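Local coordinates for uncharacterized protein C4B3.07 (Schizosaccharomyces pombe, PDB 3QTM) that is required for correct translation termination, directly inhibits Ofd1, and stabilises the Sre1N transcription factor for hypoxic gene expression, probably by that inhibition, at residues A[28-33]-A[77-82]. Sequence-based numbering, arbitrary orientation.
Sequences MSREKL and LLAVSE
Arg30 and Glu82 reach toward each other from opposite directions and close a salt bridge across the gap between helix 15-34 and helix 67-82. The guanidinium meets the carboxylate end-on but with both terminal nitrogens on a single oxygen: NH1 of Arg30 lies 3.0 Å from OE1 of Glu82, and NH2 of Arg30 lies 3.1 Å from that same OE1. Both bonds are somewhat bent, as expected of a forked grip. OE1 sits almost in the guanidinium plane, while the carboxylate is turned 45° from it and takes both donors on its syn side. Glu82 gets there by stretching out, CG anti to the backbone N (chi1 177°) and the chain extended beyond; Arg30 instead folds at chi2 and chi3.

The charges continue beyond this pair. OE2 of Glu82 is bridged to Arg186, and NH2 of Arg30 also to Asp183, so acids and bases alternate, which probably offsets the closeness of the two arginines. A glutamine in place of Glu82 would probably leave the neighbouring Arg30 and Arg186 without the carboxylate charge they now share, with Asp183 still beside Arg30.

Apolar contact is slight. CD2 of Leu33 packs over one face of the Arg30 guanidinium, toward its rim, and touches OE2 of Glu82 at 3.7 Å. From the other helix, the methyl CB of Ala79 approaches NH1 of Arg30 obliquely, at 3.9 Å.

The axes of segments 28-33 and 77-82 run nearly parallel, 19° apart, yet come no closer than 12.2 Å, too far for direct helix packing. Helix 38-58 touches both, through Ser29 and Val80 against Val45. Two near-parallel helices with the intervening one packed on both are typical of the tetratricopeptide-like helical repeats of this ETT1-family protein.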
HETATM    1  N   MSE A  28      -5.928   8.839  16.819  1.00 24.00           N
HETATM    2  CA  MSE A  28      -6.593   7.979  17.778  1.00 29.93           C
HETATM    3  C   MSE A  28      -7.595   7.046  17.112  1.00 25.88           C
HETATM    4  O   MSE A  28      -7.721   5.887  17.501  1.00 26.62           O
HETATM    5  CB  MSE A  28      -7.326   8.831  18.805  1.00 24.97           C
HETATM    6  CG  MSE A  28      -6.550   9.088  20.055  1.00 41.94           C
HETATM    7 SE   MSE A  28      -7.799   9.649  21.453  1.00 75.90          SE
HETATM    8  CE  MSE A  28      -7.782  11.551  21.043  1.00 24.18           C
ATOM      9  N   SER A  29      -8.336   7.558  16.131  1.00 26.22           N
ATOM     10  CA  SER A  29      -9.279   6.706  15.404  1.00 25.75           C
ATOM     11  C   SER A  29      -8.529   5.539  14.751  1.00 22.66           C
ATOM     12  O   SER A  29      -9.045   4.431  14.682  1.00 22.03           O
ATOM     13  CB  SER A  29     -10.077   7.501  14.368  1.00 21.43           C
ATOM     14  OG  SER A  29      -9.375   7.576  13.141  1.00 22.03           O
ATOM     15  N   ARG A  30      -7.302   5.784  14.299  1.00 23.88           N
ATOM     16  CA  ARG A  30      -6.513   4.722  13.675  1.00 24.93           C
ATOM     17  C   ARG A  30      -5.985   3.713  14.708  1.00 29.52           C
ATOM     18  O   ARG A  30      -5.865   2.528  14.404  1.00 26.18           O
ATOM     19  CB  ARG A  30      -5.361   5.290  12.822  1.00 24.96           C
ATOM     20  CG  ARG A  30      -5.786   6.355  11.789  1.00 24.63           C
ATOM     21  CD  ARG A  30      -6.979   5.899  10.943  1.00 23.65           C
ATOM     22  NE  ARG A  30      -6.600   4.903   9.936  1.00 26.23           N
ATOM     23  CZ  ARG A  30      -7.459   4.324   9.096  1.00 29.35           C
ATOM     24  NH1 ARG A  30      -8.764   4.630   9.139  1.00 20.55           N
ATOM     25  NH2 ARG A  30      -7.017   3.441   8.208  1.00 26.08           N
ATOM     26  N   GLU A  31      -5.669   4.178  15.919  1.00 27.77           N
ATOM     27  CA  GLU A  31      -5.263   3.277  17.006  1.00 27.76           C
ATOM     28  C   GLU A  31      -6.419   2.367  17.415  1.00 28.38           C
ATOM     29  O   GLU A  31      -6.228   1.172  17.654  1.00 29.36           O
ATOM     30  CB  GLU A  31      -4.791   4.077  18.229  1.00 30.08           C
ATOM     31  CG  GLU A  31      -3.539   4.905  17.985  1.00 32.55           C
ATOM     32  CD  GLU A  31      -3.297   5.946  19.076  1.00 39.91           C
ATOM     33  OE1 GLU A  31      -4.018   5.927  20.106  1.00 39.25           O
ATOM     34  OE2 GLU A  31      -2.386   6.787  18.894  1.00 39.48           O
ATOM     35  N   LYS A  32      -7.611   2.946  17.509  1.00 24.70           N
ATOM     36  CA  LYS A  32      -8.817   2.176  17.802  1.00 29.79           C
ATOM     37  C   LYS A  32      -9.101   1.133  16.720  1.00 32.44           C
ATOM     38  O   LYS A  32      -9.462  -0.012  17.019  1.00 29.06           O
ATOM     39  CB  LYS A  32     -10.023   3.099  17.957  1.00 26.61           C
ATOM     40  CG  LYS A  32      -9.994   3.944  19.228  1.00 33.43           C
ATOM     41  CD  LYS A  32     -10.081   3.068  20.465  1.00 34.17           C
ATOM     42  CE  LYS A  32      -9.718   3.853  21.713  1.00 39.19           C
ATOM     43  NZ  LYS A  32      -9.966   3.067  22.944  1.00 40.88           N
ATOM     44  N   LEU A  33      -8.940   1.533  15.463  1.00 26.29           N
ATOM     45  CA  LEU A  33      -9.145   0.610  14.362  1.00 26.04           C
ATOM     46  C   LEU A  33      -8.203  -0.586  14.529  1.00 32.11           C
ATOM     47  O   LEU A  33      -8.621  -1.744  14.425  1.00 35.67           O
ATOM     48  CB  LEU A  33      -8.902   1.306  13.027  1.00 24.35           C
ATOM     49  CG  LEU A  33      -9.130   0.433  11.791  1.00 26.57           C
ATOM     50  CD1 LEU A  33     -10.521  -0.171  11.845  1.00 26.75           C
ATOM     51  CD2 LEU A  33      -8.940   1.241  10.506  1.00 24.70           C
ATOM     52  N   LEU A  77     -12.850  11.990   6.223  1.00 16.94           N
ATOM     53  CA  LEU A  77     -13.852  11.638   5.217  1.00 19.34           C
ATOM     54  C   LEU A  77     -13.560  10.268   4.585  1.00 18.44           C
ATOM     55  O   LEU A  77     -14.457   9.438   4.409  1.00 17.23           O
ATOM     56  CB  LEU A  77     -13.974  12.740   4.143  1.00 16.77           C
ATOM     57  CG  LEU A  77     -14.568  14.067   4.639  1.00 17.71           C
ATOM     58  CD1 LEU A  77     -14.245  15.230   3.695  1.00 18.74           C
ATOM     59  CD2 LEU A  77     -16.093  13.956   4.852  1.00 14.49           C
ATOM     60  N   LEU A  78     -12.298  10.022   4.267  1.00 16.68           N
ATOM     61  CA  LEU A  78     -11.947   8.770   3.632  1.00 17.19           C
ATOM     62  C   LEU A  78     -12.221   7.625   4.590  1.00 19.90           C
ATOM     63  O   LEU A  78     -12.618   6.530   4.176  1.00 16.93           O
ATOM     64  CB  LEU A  78     -10.469   8.758   3.233  1.00 17.37           C
ATOM     65  CG  LEU A  78     -10.099   7.638   2.255  1.00 20.57           C
ATOM     66  CD1 LEU A  78     -11.012   7.731   1.048  1.00 17.82           C
ATOM     67  CD2 LEU A  78      -8.612   7.701   1.851  1.00 15.09           C
ATOM     68  N   ALA A  79     -12.004   7.882   5.876  1.00 18.02           N
ATOM     69  CA  ALA A  79     -12.092   6.836   6.873  1.00 17.86           C
ATOM     70  C   ALA A  79     -13.549   6.443   7.047  1.00 20.18           C
ATOM     71  O   ALA A  79     -13.846   5.289   7.359  1.00 19.80           O
ATOM     72  CB  ALA A  79     -11.472   7.282   8.213  1.00 19.76           C
ATOM     73  N   VAL A  80     -14.451   7.399   6.837  1.00 20.10           N
ATOM     74  CA  VAL A  80     -15.880   7.110   6.915  1.00 19.38           C
ATOM     75  C   VAL A  80     -16.194   6.112   5.810  1.00 25.22           C
ATOM     76  O   VAL A  80     -16.904   5.132   6.041  1.00 19.69           O
ATOM     77  CB  VAL A  80     -16.770   8.375   6.774  1.00 21.36           C
ATOM     78  CG1 VAL A  80     -18.258   7.992   6.632  1.00 21.03           C
ATOM     79  CG2 VAL A  80     -16.578   9.301   7.973  1.00 19.39           C
ATOM     80  N   SER A  81     -15.622   6.340   4.624  1.00 19.40           N
ATOM     81  CA  SER A  81     -15.802   5.401   3.519  1.00 22.35           C
ATOM     82  C   SER A  81     -15.237   4.012   3.846  1.00 20.91           C
ATOM     83  O   SER A  81     -15.859   3.015   3.538  1.00 24.88           O
ATOM     84  CB  SER A  81     -15.225   5.943   2.195  1.00 22.01           C
ATOM     85  OG  SER A  81     -13.806   5.915   2.175  1.00 19.98           O
ATOM     86  N   GLU A  82     -14.073   3.957   4.484  1.00 22.24           N
ATOM     87  CA  GLU A  82     -13.443   2.680   4.821  1.00 23.12           C
ATOM     88  C   GLU A  82     -14.301   1.879   5.805  1.00 25.25           C
ATOM     89  O   GLU A  82     -14.387   0.663   5.735  1.00 23.56           O
ATOM     90  CB  GLU A  82     -12.068   2.919   5.440  1.00 21.64           C
ATOM     91  CG  GLU A  82     -11.351   1.638   5.886  1.00 26.17           C
ATOM     92  CD  GLU A  82      -9.993   1.919   6.525  1.00 27.98           C
ATOM     93  OE1 GLU A  82      -9.677   3.105   6.750  1.00 28.89           O
ATOM     94  OE2 GLU A  82      -9.237   0.967   6.806  1.00 29.05           O
TER